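Local coordinates for outer membrane protein (Bartonella henselae, PDB 2FI9), which is of unknown function, though it is named an outer membrane protein and folds as a small alpha/beta domain of the DUF498/DUF598 family, at residues Ile74-Val78 against Glu79-Leu83; Leu90-Glu93 against Lys94-Ser97. All coordinates share one frame; numbering follows the deposited sequence.

Contact 1: residues Ile74-Val78 against Glu79-Leu83; sequences IGTGV and ELLRL
The peptide carbonyl of E79 is the flat group on which the turn closes: the hydroxyl of T76 comes to its edge, in the carbonyl plane and on a lone pair, with OG1 2.8 Å from E79 O. Here OG1 is the donor. It also accepts, taking the N-H of L81 with OG1 and N 3.0 Å apart, on a moderately bent path of 143°. One side-chain oxygen thus bridges two backbone groups of the returning chain. Its position follows from a torsion that sets OG1 between the backbone N and the carbonyl carbon (chi1 57°). A water ties the same turn from the backbone, donating to T76 O at 2.7 Å and accepting from E79 N at 2.9 Å. Within the fold this is the start of a beta-alpha-beta crossover, where the chain leaves strand 71-75 and heads for helix 85-93. G77 helps the reversal with a positive phi, and its N-H is held by T103. L81 lies against T76, its CB 3.8 Å from T76 CB, while its backbone O is bound by T100. Deeper, the chains of I74 and L83 cross at about a right angle, CD1 of I74 meeting CD1 of L83 at 3.6 Å.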
loop_
_atom_site.group_PDB
_atom_site.type_symbol
_atom_site.label_atom_id
_atom_site.label_comp_id
_atom_site.label_asym_id
_atom_site.label_seq_id
_atom_site.Cartn_x
_atom_site.Cartn_y
_atom_site.Cartn_z
ATOM N N ILE A 74 1.803 4.923 1.270
ATOM C CA ILE A 74 2.464 3.996 2.153
ATOM C C ILE A 74 1.970 4.195 3.578
ATOM O O ILE A 74 2.182 5.257 4.203
ATOM C CB ILE A 74 4.001 4.145 2.057
ATOM C CG1 ILE A 74 4.433 3.909 0.604
ATOM C CG2 ILE A 74 4.694 3.148 2.992
ATOM C CD1 ILE A 74 5.806 4.438 0.267
ATOM N N GLY A 75 1.285 3.175 4.084
ATOM C CA GLY A 75 0.755 3.191 5.449
ATOM C C GLY A 75 1.811 2.569 6.328
ATOM O O GLY A 75 2.089 1.363 6.200
ATOM N N THR A 76 2.407 3.394 7.201
ATOM C CA THR A 76 3.552 2.990 8.030
ATOM C C THR A 76 3.182 2.651 9.476
ATOM O O THR A 76 3.963 2.928 10.424
ATOM C CB THR A 76 4.673 4.064 8.039
ATOM O OG1 THR A 76 4.149 5.317 8.502
ATOM C CG2 THR A 76 5.276 4.241 6.655
ATOM N N GLY A 77 1.993 2.085 9.653
ATOM C CA GLY A 77 1.526 1.658 10.970
ATOM C C GLY A 77 0.830 2.771 11.742
ATOM O O GLY A 77 0.099 3.569 11.155
ATOM N N VAL A 78 1.034 2.810 13.058
ATOM C CA VAL A 78 0.325 3.781 13.894
ATOM C C VAL A 78 0.900 5.184 13.796
ATOM O O VAL A 78 0.207 6.158 14.069
ATOM C CB VAL A 78 0.200 3.352 15.397
ATOM C CG1 VAL A 78 -0.664 2.132 15.524
ATOM C CG2 VAL A 78 1.570 3.124 16.047
ATOM N N GLU A 79 2.172 5.289 13.424
ATOM C CA GLU A 79 2.834 6.583 13.320
ATOM C C GLU A 79 3.304 6.788 11.900
ATOM O O GLU A 79 3.671 5.828 11.220
ATOM C CB GLU A 79 4.042 6.654 14.263
ATOM C CG GLU A 79 3.693 6.676 15.737
ATOM C CD GLU A 79 2.965 7.938 16.144
ATOM O OE1 GLU A 79 3.492 9.044 15.865
ATOM O OE2 GLU A 79 1.868 7.817 16.747
ATOM N N LEU A 80 3.316 8.042 11.459
ATOM C CA LEU A 80 3.852 8.378 10.143
ATOM C C LEU A 80 5.391 8.298 10.212
ATOM O O LEU A 80 6.025 8.961 11.045
ATOM C CB LEU A 80 3.371 9.769 9.715
ATOM C CG LEU A 80 3.738 10.352 8.341
ATOM C CD1 LEU A 80 2.832 11.535 8.043
ATOM C CD2 LEU A 80 5.210 10.779 8.229
ATOM N N LEU A 81 5.975 7.487 9.336
ATOM C CA LEU A 81 7.429 7.292 9.285
ATOM C C LEU A 81 7.985 7.725 7.936
ATOM O O LEU A 81 7.294 7.652 6.931
ATOM C CB LEU A 81 7.767 5.817 9.513
ATOM C CG LEU A 81 7.232 5.163 10.779
ATOM C CD1 LEU A 81 7.747 3.721 10.898
ATOM C CD2 LEU A 81 7.604 5.984 12.025
ATOM N N ARG A 82 9.236 8.183 7.924
ATOM C CA ARG A 82 9.911 8.605 6.693
ATOM C C ARG A 82 10.199 7.454 5.766
ATOM O O ARG A 82 10.512 6.354 6.202
ATOM C CB ARG A 82 11.239 9.305 7.034
ATOM C CG ARG A 82 11.065 10.601 7.807
ATOM C CD ARG A 82 10.459 11.749 6.971
ATOM N NE ARG A 82 10.857 11.723 5.558
ATOM C CZ ARG A 82 12.085 11.943 5.093
ATOM N NH1 ARG A 82 13.091 12.210 5.921
ATOM N NH2 ARG A 82 12.304 11.887 3.786
ATOM N N LEU A 83 10.093 7.721 4.474
ATOM C CA LEU A 83 10.445 6.752 3.460
ATOM C C LEU A 83 11.976 6.742 3.358
ATOM O O LEU A 83 12.586 7.799 3.226
ATOM C CB LEU A 83 9.827 7.161 2.129
ATOM C CG LEU A 83 9.893 6.162 0.988
ATOM C CD1 LEU A 83 9.222 4.861 1.393
ATOM C CD2 LEU A 83 9.212 6.773 -0.231
HETATM O O HOH W 1 4.329 3.455 13.019
#

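Contact 2: residues Leu90-Glu93 against Lys94-Ser97; sequences LLWE and KRIS
L91 and I96 are joined through the backbone where helix 85-93 ends: I96 N reaches back to L91 O at 3.0 Å in a nearly straight bond. Inside this 6-to-1 link lies the 5-to-2 bond from R95 N to W92 O, also 3.0 Å, its donor standing well above the carbonyl plane. L91 O takes a second donor, K94 N at 3.1 Å; the two N-H groups arrive from opposite faces of its plane. A weak bond from K94 N to L90 O is the last trace of the helical pattern. Together these features make a Schellman motif, with R95 as the C-prime residue (phi 55°), and they turn the chain toward strand 97-101. The apolar pairing that commonly accompanies the motif is present too: L91 CD2 meets I96 CD1 at 4.0 Å, the two side chains crossing at a slant, with L63 and L72 also packing on L91. On the exposed side, W92 and R95 run alongside each other. The indole leaves the helix with CG anti to the backbone N (chi1 -179°), and R95, bent at chi2, brings its guanidinium over one face in a cation-pi contact, CZ 4.3 Å from the centre of the six-membered ring of W92. The planes stand 76° apart, so the guanidinium presents an edge rather than stacking flat: R95 NH1 leads, 3.4 Å from W92 CZ2.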
loop_
_atom_site.group_PDB
_atom_site.type_symbol
_atom_site.label_atom_id
_atom_site.label_comp_id
_atom_site.label_asym_id
_atom_site.label_seq_id
_atom_site.Cartn_x
_atom_site.Cartn_y
_atom_site.Cartn_z
ATOM N N LEU A 90 14.348 4.606 -5.882
ATOM C CA LEU A 90 13.686 3.605 -6.738
ATOM C C LEU A 90 12.325 4.086 -7.253
ATOM O O LEU A 90 12.015 3.952 -8.447
ATOM C CB LEU A 90 13.519 2.296 -5.970
ATOM C CG LEU A 90 14.794 1.523 -5.609
ATOM C CD1 LEU A 90 14.499 0.556 -4.468
ATOM C CD2 LEU A 90 15.348 0.799 -6.807
ATOM N N LEU A 91 11.509 4.637 -6.357
ATOM C CA LEU A 91 10.180 5.140 -6.741
ATOM C C LEU A 91 10.302 6.317 -7.717
ATOM O O LEU A 91 9.588 6.396 -8.731
ATOM C CB LEU A 91 9.366 5.504 -5.507
ATOM C CG LEU A 91 8.908 4.269 -4.722
ATOM C CD1 LEU A 91 8.499 4.622 -3.278
ATOM C CD2 LEU A 91 7.795 3.479 -5.511
ATOM N N TRP A 92 11.248 7.214 -7.430
ATOM C CA TRP A 92 11.524 8.341 -8.309
ATOM C C TRP A 92 11.916 7.895 -9.716
ATOM O O TRP A 92 11.454 8.475 -10.695
ATOM C CB TRP A 92 12.621 9.233 -7.690
ATOM C CG TRP A 92 12.972 10.441 -8.510
ATOM C CD1 TRP A 92 12.478 11.704 -8.357
ATOM C CD2 TRP A 92 13.902 10.503 -9.600
ATOM N NE1 TRP A 92 13.035 12.547 -9.282
ATOM C CE2 TRP A 92 13.912 11.836 -10.060
ATOM C CE3 TRP A 92 14.733 9.560 -10.226
ATOM C CZ2 TRP A 92 14.719 12.256 -11.120
ATOM C CZ3 TRP A 92 15.530 9.970 -11.294
ATOM C CH2 TRP A 92 15.523 11.314 -11.724
ATOM N N GLU A 93 12.766 6.869 -9.809
ATOM C CA GLU A 93 13.226 6.328 -11.097
ATOM C C GLU A 93 12.081 5.808 -11.957
ATOM O O GLU A 93 12.199 5.735 -13.166
ATOM C CB GLU A 93 14.185 5.163 -10.882
ATOM C CG GLU A 93 15.499 5.507 -10.238
ATOM C CD GLU A 93 16.365 4.275 -9.987
ATOM O OE1 GLU A 93 15.895 3.131 -10.195
ATOM O OE2 GLU A 93 17.525 4.450 -9.579
ATOM N N LYS A 94 10.984 5.421 -11.313
ATOM C CA LYS A 94 9.832 4.858 -12.026
ATOM C C LYS A 94 8.710 5.885 -12.136
ATOM O O LYS A 94 7.596 5.547 -12.535
ATOM C CB LYS A 94 9.331 3.609 -11.304
ATOM C CG LYS A 94 10.307 2.439 -11.286
ATOM C CD LYS A 94 10.423 1.794 -12.641
ATOM C CE LYS A 94 11.345 0.612 -12.601
ATOM N NZ LYS A 94 11.611 0.165 -13.985
ATOM N N ARG A 95 9.019 7.134 -11.773
ATOM C CA ARG A 95 8.080 8.255 -11.821
ATOM C C ARG A 95 6.796 7.963 -11.043
ATOM O O ARG A 95 5.701 8.318 -11.488
ATOM C CB ARG A 95 7.720 8.634 -13.270
ATOM C CG ARG A 95 8.898 8.748 -14.245
ATOM C CD ARG A 95 9.758 9.919 -13.924
ATOM N NE ARG A 95 11.059 9.855 -14.592
ATOM C CZ ARG A 95 12.184 10.361 -14.086
ATOM N NH1 ARG A 95 12.171 10.952 -12.895
ATOM N NH2 ARG A 95 13.323 10.265 -14.765
ATOM N N ILE A 96 6.927 7.288 -9.910
ATOM C CA ILE A 96 5.795 7.095 -9.025
ATOM C C ILE A 96 5.861 8.129 -7.918
ATOM O O ILE A 96 6.858 8.210 -7.194
ATOM C CB ILE A 96 5.773 5.679 -8.425
ATOM C CG1 ILE A 96 5.671 4.628 -9.547
ATOM C CG2 ILE A 96 4.619 5.529 -7.415
ATOM C CD1 ILE A 96 5.929 3.242 -9.063
ATOM N N SER A 97 4.814 8.934 -7.806
ATOM C CA SER A 97 4.744 9.903 -6.735
ATOM C C SER A 97 4.231 9.172 -5.484
ATOM O O SER A 97 3.270 8.391 -5.554
ATOM C CB SER A 97 3.922 11.140 -7.152
ATOM O OG SER A 97 2.563 11.055 -6.771
#

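Contacts 1 and 2 lie at successive bends of one crossover: contact 1 carries the chain from strand 71-75 toward helix 85-93, and contact 2 carries it from the end of that helix to strand 97-101, the parallel neighbour of strand 71-75. Both are partly buried, each pairing an apolar inner side with an exposed outer one. Their chemistry differs with place. In contact 1, where there is no helix to terminate, a buried threonine hydroxyl and a water organise the reversal; in contact 2 main-chain bonds do so, and the surface side chains add a cation-pi pair. The inner sides meet directly, L83 CD2 lying 3.8 Å from L91 CD1, although the contact centres are about 18 Å apart.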